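Local atomic coordinates of lysine-specific demethylase REF6 (Arabidopsis thaliana, PDB entry 6A58), a protein that removes methyl groups from histone H3 lysine marks, activating gene expression, and binds specific DNA sequences through four C-terminal C2H2 zinc fingers. Residues P111-T116 with S124-K129. Sequence-based numbering, arbitrary orientation.
With ZN (zinc ion), chain E.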
loop_
_atom_site.group_PDB
_atom_site.type_symbol
_atom_site.label_atom_id
_atom_site.label_comp_id
_atom_site.label_asym_id
_atom_site.label_seq_id
_atom_site.Cartn_x
_atom_site.Cartn_y
_atom_site.Cartn_z
ATOM N N PRO A 111 33.626 -0.656 -10.660
ATOM C CA PRO A 111 34.318 -0.731 -11.956
ATOM C C PRO A 111 34.144 -2.055 -12.710
ATOM O O PRO A 111 33.925 -2.034 -13.924
ATOM C CB PRO A 111 35.790 -0.504 -11.583
ATOM C CG PRO A 111 35.905 -0.963 -10.173
ATOM C CD PRO A 111 34.569 -0.727 -9.526
ATOM N N ASP A 112 34.233 -3.180 -11.999
ATOM C CA ASP A 112 34.149 -4.512 -12.610
ATOM C C ASP A 112 32.819 -5.234 -12.343
ATOM O O ASP A 112 32.741 -6.455 -12.509
ATOM C CB ASP A 112 35.311 -5.375 -12.107
ATOM N N CYS A 113 31.779 -4.491 -11.952
ATOM C CA CYS A 113 30.476 -5.078 -11.623
ATOM C C CYS A 113 29.534 -5.040 -12.830
ATOM O O CYS A 113 29.187 -6.088 -13.376
ATOM C CB CYS A 113 29.853 -4.368 -10.415
ATOM S SG CYS A 113 28.276 -5.070 -9.876
ATOM N N GLY A 114 29.133 -3.836 -13.242
ATOM C CA GLY A 114 28.230 -3.647 -14.382
ATOM C C GLY A 114 26.801 -4.145 -14.216
ATOM O O GLY A 114 26.061 -4.231 -15.196
ATOM N N GLN A 115 26.396 -4.442 -12.984
ATOM C CA GLN A 115 25.102 -5.065 -12.725
ATOM C C GLN A 115 23.995 -4.011 -12.762
ATOM O O GLN A 115 24.210 -2.878 -12.331
ATOM C CB GLN A 115 25.132 -5.779 -11.373
ATOM C CG GLN A 115 24.071 -6.849 -11.213
ATOM C CD GLN A 115 24.366 -7.860 -10.115
ATOM O OE1 GLN A 115 25.511 -8.046 -9.695
ATOM N NE2 GLN A 115 23.327 -8.533 -9.659
ATOM N N THR A 116 22.828 -4.386 -13.295
ATOM C CA THR A 116 21.662 -3.496 -13.350
ATOM C C THR A 116 20.471 -4.096 -12.607
ATOM O O THR A 116 20.396 -5.316 -12.411
ATOM C CB THR A 116 21.218 -3.199 -14.792
ATOM O OG1 THR A 116 20.654 -4.382 -15.374
ATOM C CG2 THR A 116 22.384 -2.702 -15.639
ATOM N N SER A 124 19.480 -1.507 -3.629
ATOM C CA SER A 124 19.867 -1.283 -2.226
ATOM C C SER A 124 20.349 -2.566 -1.547
ATOM O O SER A 124 21.331 -2.544 -0.804
ATOM C CB SER A 124 18.700 -0.689 -1.432
ATOM O OG SER A 124 18.331 0.578 -1.943
ATOM N N ARG A 125 19.654 -3.674 -1.807
ATOM C CA ARG A 125 20.051 -4.992 -1.299
ATOM C C ARG A 125 21.425 -5.420 -1.824
ATOM O O ARG A 125 22.231 -5.970 -1.072
ATOM C CB ARG A 125 18.995 -6.042 -1.667
ATOM C CG ARG A 125 19.258 -7.433 -1.108
ATOM C CD ARG A 125 18.039 -8.331 -1.248
ATOM N NE ARG A 125 17.629 -8.502 -2.644
ATOM C CZ ARG A 125 16.574 -9.211 -3.050
ATOM N NH1 ARG A 125 15.791 -9.845 -2.174
ATOM N NH2 ARG A 125 16.296 -9.291 -4.351
ATOM N N HIS A 126 21.677 -5.168 -3.110
ATOM C CA HIS A 126 22.976 -5.457 -3.731
ATOM C C HIS A 126 24.113 -4.652 -3.091
ATOM O O HIS A 126 25.177 -5.206 -2.804
ATOM C CB HIS A 126 22.921 -5.185 -5.241
ATOM C CG HIS A 126 24.240 -5.326 -5.937
ATOM N ND1 HIS A 126 24.811 -6.549 -6.215
ATOM C CD2 HIS A 126 25.089 -4.394 -6.434
ATOM C CE1 HIS A 126 25.959 -6.365 -6.841
ATOM N NE2 HIS A 126 26.151 -5.066 -6.988
ATOM N N LYS A 127 23.881 -3.357 -2.877
ATOM C CA LYS A 127 24.871 -2.477 -2.237
ATOM C C LYS A 127 25.143 -2.834 -0.769
ATOM O O LYS A 127 26.249 -2.609 -0.282
ATOM C CB LYS A 127 24.457 -1.004 -2.357
ATOM C CG LYS A 127 24.604 -0.444 -3.764
ATOM C CD LYS A 127 24.319 1.050 -3.824
ATOM C CE LYS A 127 22.832 1.350 -3.725
ATOM N NZ LYS A 127 22.540 2.804 -3.869
ATOM N N ARG A 128 24.138 -3.370 -0.073
ATOM C CA ARG A 128 24.316 -3.870 1.299
ATOM C C ARG A 128 25.060 -5.206 1.330
ATOM O O ARG A 128 25.994 -5.379 2.115
ATOM C CB ARG A 128 22.970 -4.026 2.020
ATOM C CG ARG A 128 22.345 -2.722 2.490
ATOM C CD ARG A 128 21.239 -2.976 3.504
ATOM N NE ARG A 128 20.196 -3.865 2.981
ATOM C CZ ARG A 128 19.147 -3.492 2.240
ATOM N NH1 ARG A 128 18.948 -2.219 1.894
ATOM N NH2 ARG A 128 18.276 -4.415 1.834
ATOM N N LYS A 129 24.632 -6.145 0.484
ATOM C CA LYS A 129 25.199 -7.503 0.450
ATOM C C LYS A 129 26.668 -7.492 0.026
ATOM O O LYS A 129 27.506 -8.131 0.665
ATOM C CB LYS A 129 24.383 -8.407 -0.483
ATOM C CG LYS A 129 24.750 -9.885 -0.409
ATOM C CD LYS A 129 23.785 -10.766 -1.198
ATOM C CE LYS A 129 22.660 -11.335 -0.340
ATOM N NZ LYS A 129 21.706 -10.307 0.161
HETATM ZN ZN ZN E . 27.682 -3.913 -7.964
#
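Where C113 and H126 meet through a zinc ion, the loop 111-116 faces the helical turns 124-129 at a distance, the closest CA atoms, those of Q115 and H126, being 9.3 Å apart. The side chains of C113 and H126 reach in between the two segments, with SG and CG anti to the backbone N (chi1 -177° for C113, 174° for H126). C113 SG binds the zinc ion at 2.3 Å, and H126 NE2 holds it from the helix side at 2.1 Å. The two ligand atoms, C113 SG and H126 NE2, sit 3.6 Å from each other, brought together by the metal between them. C108 and H132 complete the four-ligand site of this, the fourth C2H2 finger, whose beta hairpin and helix 120-129 are thereby tied together. Beside the metal, the extended side chain of Q115 reaches across to the imidazole, its OE1 coming within 3.3 Å of H126 CE1. The amide and ring planes are 56° apart, and OE1 lies oblique to the ring. Within the loop, the backbone N of Q115 gives a weak hydrogen bond to C113 SG, 3.7 Å long. F117 also meets the H126 ring. With NE2 given to the metal, the imidazole is probably neutral, its proton on ND1; zinc probably draws electron density from the ring, leaving CE1 more positive near the Q115 oxygen, though the C-H does not point straight at OE1 and any attraction is weak, while the weak N-H bond would take up a little of the negative charge on the thiolate.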